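Side-chain contacts in nuclear receptor corepressor 2 (Homo sapiens, PDB 4A69), which probably represses transcription for nuclear receptors by recruiting and activating a histone deacetylase, with an inositol tetrakisphosphate bound to its SANT (Myb-like) domain: residues K22-N25 / L29-D32; E52-K57 / L82-T87; G66-F71 / A78-Y83. All coordinates share one frame; numbering follows the deposited sequence.

Contact 1 (K22-N25 / L29-D32)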
# COMPACT_ATOMS: atom_id res chain seq x y z
N LYS C 22 1.87 -18.48 -23.75
CA LYS C 22 3.34 -18.33 -24.00
C LYS C 22 4.01 -17.21 -23.19
O LYS C 22 5.03 -17.44 -22.56
CB LYS C 22 3.64 -18.16 -25.49
CG LYS C 22 4.99 -18.72 -25.90
CD LYS C 22 5.27 -18.45 -27.37
CE LYS C 22 5.91 -19.66 -28.04
NZ LYS C 22 7.08 -20.19 -27.28
N PHE C 23 3.45 -16.00 -23.21
CA PHE C 23 3.96 -14.92 -22.35
C PHE C 23 3.25 -14.87 -20.99
O PHE C 23 3.85 -14.42 -19.99
CB PHE C 23 3.96 -13.54 -23.03
CG PHE C 23 4.73 -13.50 -24.33
CD1 PHE C 23 6.03 -14.00 -24.42
CD2 PHE C 23 4.14 -12.98 -25.48
CE1 PHE C 23 6.72 -13.97 -25.62
CE2 PHE C 23 4.82 -12.95 -26.69
CZ PHE C 23 6.11 -13.45 -26.76
N ILE C 24 1.99 -15.32 -20.95
CA ILE C 24 1.25 -15.52 -19.69
C ILE C 24 0.62 -16.93 -19.66
O ILE C 24 -0.12 -17.29 -20.57
CB ILE C 24 0.12 -14.48 -19.46
CG1 ILE C 24 0.62 -13.04 -19.65
CG2 ILE C 24 -0.46 -14.64 -18.05
CD1 ILE C 24 -0.47 -11.99 -19.48
N ASN C 25 0.91 -17.70 -18.61
CA ASN C 25 0.33 -19.03 -18.41
C ASN C 25 -1.17 -19.00 -18.10
O ASN C 25 -1.73 -17.94 -17.83
CB ASN C 25 1.06 -19.77 -17.28
CG ASN C 25 2.47 -20.16 -17.66
OD1 ASN C 25 3.03 -19.65 -18.64
ND2 ASN C 25 3.06 -21.08 -16.90
N LEU C 29 0.80 -16.91 -14.32
CA LEU C 29 2.24 -16.75 -14.21
C LEU C 29 2.75 -16.09 -15.50
O LEU C 29 2.47 -16.56 -16.59
CB LEU C 29 2.93 -18.09 -13.96
CG LEU C 29 4.45 -18.18 -14.13
CD1 LEU C 29 5.16 -17.19 -13.22
CD2 LEU C 29 4.95 -19.60 -13.86
N MET C 30 3.45 -14.96 -15.36
CA MET C 30 3.99 -14.25 -16.51
C MET C 30 5.36 -14.78 -16.85
O MET C 30 6.31 -14.60 -16.07
CB MET C 30 4.11 -12.75 -16.25
CG MET C 30 2.79 -12.04 -16.15
SD MET C 30 3.01 -10.26 -15.99
CE MET C 30 1.30 -9.82 -15.68
N ALA C 31 5.47 -15.44 -18.00
CA ALA C 31 6.76 -15.91 -18.48
C ALA C 31 7.65 -14.75 -18.92
O ALA C 31 8.86 -14.79 -18.75
CB ALA C 31 6.57 -16.90 -19.61
N ASP C 32 7.04 -13.70 -19.49
CA ASP C 32 7.82 -12.53 -19.92
C ASP C 32 7.11 -11.23 -19.57
O ASP C 32 6.37 -10.67 -20.40
CB ASP C 32 8.14 -12.60 -21.42
CG ASP C 32 9.15 -11.54 -21.86
OD1 ASP C 32 9.65 -10.73 -21.03
OD2 ASP C 32 9.45 -11.53 -23.08

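Contact 2 (E52-K57 / L82-T87). With I0P (D-myo inositol 1,4,5,6 tetrakisphosphate), chain Q.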
# COMPACT_ATOMS: atom_id res chain seq x y z
N GLU C 52 -7.35 15.41 -29.44
CA GLU C 52 -7.90 16.76 -29.34
C GLU C 52 -9.16 16.84 -28.47
O GLU C 52 -9.34 17.81 -27.71
CB GLU C 52 -8.14 17.35 -30.74
CG GLU C 52 -7.91 18.85 -30.84
CD GLU C 52 -9.10 19.67 -30.35
OE1 GLU C 52 -10.22 19.12 -30.27
OE2 GLU C 52 -8.91 20.86 -30.05
N THR C 53 -10.02 15.83 -28.56
CA THR C 53 -11.24 15.76 -27.73
C THR C 53 -10.91 15.65 -26.24
O THR C 53 -11.53 16.31 -25.41
CB THR C 53 -12.15 14.59 -28.16
OG1 THR C 53 -12.36 14.67 -29.58
CG2 THR C 53 -13.51 14.66 -27.46
N PHE C 54 -9.92 14.81 -25.91
CA PHE C 54 -9.44 14.69 -24.53
C PHE C 54 -9.15 16.08 -23.93
O PHE C 54 -9.73 16.47 -22.91
CB PHE C 54 -8.18 13.80 -24.48
CG PHE C 54 -7.62 13.59 -23.09
CD1 PHE C 54 -6.68 14.48 -22.56
CD2 PHE C 54 -8.01 12.50 -22.32
CE1 PHE C 54 -6.16 14.29 -21.29
CE2 PHE C 54 -7.50 12.31 -21.05
CZ PHE C 54 -6.57 13.20 -20.53
N ARG C 55 -8.28 16.82 -24.61
CA ARG C 55 -7.83 18.14 -24.16
C ARG C 55 -8.98 19.12 -23.88
O ARG C 55 -9.03 19.72 -22.80
CB ARG C 55 -6.87 18.74 -25.20
CG ARG C 55 -6.16 20.01 -24.73
CD ARG C 55 -5.37 20.67 -25.85
NE ARG C 55 -6.19 20.88 -27.05
CZ ARG C 55 -5.79 21.55 -28.12
NH1 ARG C 55 -4.58 22.11 -28.16
NH2 ARG C 55 -6.61 21.68 -29.16
N GLU C 56 -9.89 19.28 -24.83
CA GLU C 56 -10.99 20.23 -24.69
C GLU C 56 -11.94 19.81 -23.58
O GLU C 56 -12.39 20.65 -22.79
CB GLU C 56 -11.77 20.37 -26.00
CG GLU C 56 -12.75 21.54 -25.99
CD GLU C 56 -14.11 21.18 -26.56
OE1 GLU C 56 -14.17 20.65 -27.69
OE2 GLU C 56 -15.13 21.43 -25.87
N LYS C 57 -12.23 18.52 -23.51
CA LYS C 57 -13.07 18.01 -22.43
C LYS C 57 -12.37 18.13 -21.09
O LYS C 57 -13.01 18.40 -20.07
CB LYS C 57 -13.51 16.57 -22.71
CG LYS C 57 -14.47 16.43 -23.88
CD LYS C 57 -15.73 17.26 -23.66
CE LYS C 57 -16.53 17.41 -24.94
NZ LYS C 57 -17.85 18.03 -24.64
N LEU C 82 -4.78 6.34 -18.16
CA LEU C 82 -3.45 5.97 -18.63
C LEU C 82 -2.84 7.02 -19.58
O LEU C 82 -1.66 7.35 -19.46
CB LEU C 82 -3.47 4.60 -19.29
CG LEU C 82 -2.13 4.07 -19.80
CD1 LEU C 82 -1.12 3.84 -18.69
CD2 LEU C 82 -2.31 2.81 -20.65
N TYR C 83 -3.64 7.52 -20.51
CA TYR C 83 -3.19 8.55 -21.46
C TYR C 83 -2.75 9.81 -20.72
O TYR C 83 -1.68 10.35 -21.01
CB TYR C 83 -4.30 8.87 -22.47
CG TYR C 83 -3.97 9.99 -23.44
CD1 TYR C 83 -3.12 9.78 -24.53
CD2 TYR C 83 -4.51 11.27 -23.26
CE1 TYR C 83 -2.81 10.80 -25.41
CE2 TYR C 83 -4.21 12.30 -24.14
CZ TYR C 83 -3.36 12.06 -25.21
OH TYR C 83 -3.06 13.08 -26.09
N TYR C 84 -3.55 10.25 -19.75
CA TYR C 84 -3.23 11.41 -18.92
C TYR C 84 -1.84 11.31 -18.30
O TYR C 84 -1.05 12.26 -18.39
CB TYR C 84 -4.28 11.59 -17.83
CG TYR C 84 -3.95 12.62 -16.77
CD1 TYR C 84 -4.12 13.98 -17.02
CD2 TYR C 84 -3.53 12.23 -15.49
CE1 TYR C 84 -3.83 14.92 -16.06
CE2 TYR C 84 -3.25 13.18 -14.51
CZ TYR C 84 -3.40 14.53 -14.81
OH TYR C 84 -3.14 15.50 -13.87
N TYR C 85 -1.52 10.17 -17.70
CA TYR C 85 -0.20 10.00 -17.09
C TYR C 85 0.94 9.82 -18.09
O TYR C 85 2.05 10.25 -17.83
CB TYR C 85 -0.21 8.86 -16.09
CG TYR C 85 -0.89 9.23 -14.79
CD1 TYR C 85 -0.25 10.06 -13.87
CD2 TYR C 85 -2.17 8.78 -14.50
CE1 TYR C 85 -0.87 10.43 -12.68
CE2 TYR C 85 -2.80 9.13 -13.31
CZ TYR C 85 -2.13 9.95 -12.40
OH TYR C 85 -2.75 10.31 -11.23
N LEU C 86 0.65 9.20 -19.23
CA LEU C 86 1.67 8.98 -20.27
C LEU C 86 2.08 10.28 -21.00
O LEU C 86 3.19 10.39 -21.51
CB LEU C 86 1.21 7.89 -21.26
CG LEU C 86 1.35 6.43 -20.76
CD1 LEU C 86 0.67 5.46 -21.71
CD2 LEU C 86 2.80 6.03 -20.55
N THR C 87 1.20 11.28 -20.96
CA THR C 87 1.40 12.51 -21.72
C THR C 87 1.56 13.82 -20.94
O THR C 87 2.12 14.77 -21.47
CB THR C 87 0.26 12.71 -22.74
OG1 THR C 87 -0.98 12.83 -22.04
CG2 THR C 87 0.20 11.53 -23.69
O21 I0P Q . 4.89 17.23 -8.53
P1 I0P Q . 3.61 17.76 -9.15
O41 I0P Q . 3.44 17.48 -10.64
O31 I0P Q . 3.26 19.17 -8.78
O11 I0P Q . 2.49 16.83 -8.45
C1 I0P Q . 1.10 17.01 -8.75
C6 I0P Q . 0.38 15.66 -8.87
O16 I0P Q . 1.01 14.94 -9.92
P6 I0P Q . 1.64 13.48 -9.69
O46 I0P Q . 0.45 12.63 -9.29
O26 I0P Q . 2.62 13.61 -8.58
O36 I0P Q . 2.22 13.11 -11.03
C5 I0P Q . -1.10 15.87 -9.17
O15 I0P Q . -1.77 14.61 -9.26
P5 I0P Q . -2.35 13.93 -10.59
O45 I0P Q . -3.85 13.91 -10.39
O35 I0P Q . -1.90 14.78 -11.76
O25 I0P Q . -1.69 12.58 -10.54
C2 I0P Q . 0.49 17.87 -7.65
O12 I0P Q . 0.75 17.25 -6.38
C3 I0P Q . -1.00 18.05 -7.90
O13 I0P Q . -1.55 18.74 -6.78
C4 I0P Q . -1.74 16.71 -8.06
O14 I0P Q . -3.10 17.00 -8.38
P4 I0P Q . -4.26 17.14 -7.29
O24 I0P Q . -3.97 16.06 -6.27
O44 I0P Q . -4.12 18.51 -6.68
O34 I0P Q . -5.51 16.99 -8.13

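Contact 3 (G66-F71 / A78-Y83)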
# COMPACT_ATOMS: atom_id res chain seq x y z
N GLY C 66 -14.44 10.24 -16.27
CA GLY C 66 -15.75 9.66 -16.59
C GLY C 66 -16.39 10.43 -17.73
O GLY C 66 -16.79 9.85 -18.74
N LEU C 67 -16.47 11.75 -17.57
CA LEU C 67 -17.02 12.61 -18.62
C LEU C 67 -16.20 12.55 -19.91
O LEU C 67 -16.75 12.42 -21.00
CB LEU C 67 -17.16 14.06 -18.12
CG LEU C 67 -18.04 15.06 -18.87
CD1 LEU C 67 -19.29 14.41 -19.46
CD2 LEU C 67 -18.43 16.18 -17.93
N ILE C 68 -14.87 12.63 -19.79
CA ILE C 68 -14.01 12.59 -20.97
C ILE C 68 -14.23 11.30 -21.76
O ILE C 68 -14.48 11.35 -22.97
CB ILE C 68 -12.52 12.80 -20.61
CG1 ILE C 68 -12.29 14.21 -20.08
CG2 ILE C 68 -11.63 12.53 -21.82
CD1 ILE C 68 -11.02 14.37 -19.26
N ALA C 69 -14.15 10.16 -21.08
CA ALA C 69 -14.33 8.86 -21.73
C ALA C 69 -15.67 8.76 -22.48
O ALA C 69 -15.75 8.13 -23.53
CB ALA C 69 -14.21 7.73 -20.73
N SER C 70 -16.70 9.39 -21.93
CA SER C 70 -18.03 9.36 -22.54
C SER C 70 -18.07 9.96 -23.95
O SER C 70 -18.89 9.56 -24.77
CB SER C 70 -19.06 10.05 -21.63
OG SER C 70 -18.88 11.46 -21.62
N PHE C 71 -17.16 10.89 -24.24
CA PHE C 71 -17.09 11.50 -25.57
C PHE C 71 -16.11 10.79 -26.50
O PHE C 71 -15.80 11.31 -27.58
CB PHE C 71 -16.74 12.99 -25.47
CG PHE C 71 -17.83 13.84 -24.87
CD1 PHE C 71 -18.89 14.29 -25.66
CD2 PHE C 71 -17.78 14.23 -23.54
CE1 PHE C 71 -19.89 15.08 -25.11
CE2 PHE C 71 -18.77 15.03 -22.98
CZ PHE C 71 -19.83 15.45 -23.77
N ALA C 78 -10.47 4.02 -18.02
CA ALA C 78 -9.12 3.57 -17.64
C ALA C 78 -8.04 3.95 -18.67
O ALA C 78 -6.91 4.28 -18.29
CB ALA C 78 -9.08 2.06 -17.38
N GLU C 79 -8.40 3.89 -19.95
CA GLU C 79 -7.47 4.30 -21.02
C GLU C 79 -7.21 5.80 -20.93
O GLU C 79 -6.07 6.24 -21.12
CB GLU C 79 -7.99 3.88 -22.40
CG GLU C 79 -8.07 2.37 -22.57
CD GLU C 79 -8.75 1.94 -23.86
OE1 GLU C 79 -9.89 2.37 -24.11
OE2 GLU C 79 -8.13 1.16 -24.63
N CYS C 80 -8.25 6.57 -20.62
CA CYS C 80 -8.12 8.02 -20.39
C CYS C 80 -7.17 8.34 -19.23
O CYS C 80 -6.32 9.23 -19.38
CB CYS C 80 -9.48 8.65 -20.12
SG CYS C 80 -10.52 8.72 -21.59
N VAL C 81 -7.34 7.66 -18.09
CA VAL C 81 -6.38 7.78 -16.98
C VAL C 81 -4.96 7.47 -17.47
O VAL C 81 -4.04 8.24 -17.21
CB VAL C 81 -6.73 6.88 -15.75
CG1 VAL C 81 -5.64 6.93 -14.69
CG2 VAL C 81 -8.06 7.26 -15.13
N LEU C 82 -4.78 6.34 -18.16
CA LEU C 82 -3.45 5.97 -18.63
C LEU C 82 -2.84 7.02 -19.58
O LEU C 82 -1.66 7.35 -19.46
CB LEU C 82 -3.47 4.60 -19.29
CG LEU C 82 -2.13 4.07 -19.80
CD1 LEU C 82 -1.12 3.84 -18.69
CD2 LEU C 82 -2.31 2.81 -20.65
N TYR C 83 -3.64 7.52 -20.51
CA TYR C 83 -3.19 8.55 -21.46
C TYR C 83 -2.75 9.81 -20.72
O TYR C 83 -1.68 10.35 -21.01
CB TYR C 83 -4.30 8.87 -22.47
CG TYR C 83 -3.97 9.99 -23.44
CD1 TYR C 83 -3.12 9.78 -24.53
CD2 TYR C 83 -4.51 11.27 -23.26
CE1 TYR C 83 -2.81 10.80 -25.41
CE2 TYR C 83 -4.21 12.30 -24.14
CZ TYR C 83 -3.36 12.06 -25.21
OH TYR C 83 -3.06 13.08 -26.09

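Contact 1 (K22-N25 / L29-D32)
A small antiparallel hairpin, pinned by a single beta bridge between Ile24 and Met30, brings residues 22-25 alongside 29-32 just before helix 33-42. The bridged residues form a non-hydrogen-bonded pair with CA atoms 4.4 Å apart, so their neighbours carry the hydrogen bonds. Asn25 N donates its hydrogen almost straight to Leu29 O (2.8 Å, 169° at the hydrogen). On the far side of the bridge Phe23 O accepts two weak bonds: Ala31 N is near at 2.8 Å but badly bent, while Asp32 N is longer yet better aligned.

Phe23 and Asp32 run side by side, and CD1 of the ring meets CB of Asp32 at 3.9 Å, with ring and carboxylate planes 74° apart. With CG of Asp32 anti to its N (chi1 -170°), the carboxylate can turn to the following helix, which it caps: OD1 accepts a weak bond from Lys35 N, a role suited to a short acidic side chain. Ile24 CG1 and Met30 CG meet loosely, and both residues also rest on Val36 of that helix. Met30, long and flexible, packs on an aromatic side chain of another protein's chain, and its backbone is hydrogen-bonded to that same chain. At the turn end, Asn25 ND2 lies 3.9 Å from Leu29 CD2, the amide running beside the leucine. Ala31 is small enough to face residues 22-25 closely: its CB lies 3.4 Å from Lys22 O.

Contact 2 (E52-K57 / L82-T87)
Aromatic contact dominates between Phe54 and Tyr83, whose rings form a T-shaped (edge-to-face) pair. Their centroids are 4.9 Å apart and their planes stand at 77°; the edge belongs to Tyr83, which sets CD2 over the centre of the Phe54 ring, 3.6 Å above its plane. Phe54 can receive it because CG is anti to the backbone N (chi1 -179°), which carries the ring toward helix 77-87. A flat, wholly apolar group suits this buried position, whereas Tyr83 is only partly buried. Thr87 CG2 covers a face of the Tyr83 ring near its rim, and Trp46 stacks with the same tyrosine.

A further apolar contact brings the methylene CB of Tyr84 to Phe54 CZ at 3.9 Å. Together these contacts hold helix 48-60 against helix 77-87 in the three-helix SANT (Myb-like) fold, with Phe65 and Ile68 of helix 65-70 also packing on Phe54. Replacing Phe54 with alanine is likely to leave the edge of Tyr83 without the face it rests on and to open a gap beside Tyr84 CB.

Polar contacts lie away from this apolar group. On helix 48-60, Arg55 NH2 makes a salt bridge of 2.6 Å to Glu52 OE2; the oxygen lies in the guanidinium plane, but is met on its anti side, 24° out of the carboxylate plane. On helix 77-87, two phenols grip one phosphate of the inositol tetrakisphosphate: Tyr84 OH donates to O35 and Tyr85 OH to O25, each at 2.6 Å. The edge of Tyr84 meets a face of Tyr85, CD2 lying over the ring centre. Lys63 NZ and Lys88 NZ are hydrogen-bonded to the ligand too, their positive charge suiting its phosphates, and residues of another protein's chain complete the site.

Contact 3 (G66-F71 / A78-Y83)
Two first torsions bring Cys80 and Ile68 together: SG of Cys80 is anti to its carbonyl carbon (chi1 -71°), and CG2 of Ile68 is anti to its own backbone N, beside the carbonyl carbon. The thiol thereby projects from helix 77-87 onto the last turn of helix 65-70, where a single sulfur atom does all the touching. Cys80 SG lies 3.8 Å from Ala69 CA and 3.9 Å from Ala69 CB, so that it rests on backbone and methyl alike, and 4.0 Å from Ile68 CG2.

Small residues suit this place. The CA atoms of Ala69 and Cys80 are 6.4 Å apart, a close approach for two helices, and an alanine on one side with a compact, polarisable thiol on the other fills the space between them. The branched, apolar side chain of Ile68 can meet two neighbours at once: the CG2 methyl that meets Cys80 also lies 3.6 Å from Phe54 CD2, and its CG1 branch reaches Lys57, both on helix 48-60. Phe65 and Leu72 add further apolar contacts to Cys80.

At the start of helix 77-87, Glu79 OE1 accepts a hydrogen bond from Thr76 N, tying the side chain back to the residue that precedes the helix. Helices 65-70 and 77-87, closely packed here, are the second and third of the three-helix domain, the helix-turn-helix-like pair of Myb-like and SANT domains.

How the contacts relate
Contacts 2 and 3 are buried parts of one three-helix domain, their centres 8 Å apart; both use helix 77-87 and share Leu82 and Tyr83. Contact 2 pairs that helix with helix 48-60 through large aromatic rings, whereas contact 3 pairs it with helix 65-70 through small groups that allow a closer approach. They are joined further by a cation-pi interaction between Lys57 and Phe71. Contact 1 lies on the surface, about 29 to 31 Å from the others between centres and across the chain's centre. There backbone hydrogen bonds carry more of the contact and side-chain packing is sparse. All three lie near another protein's chain.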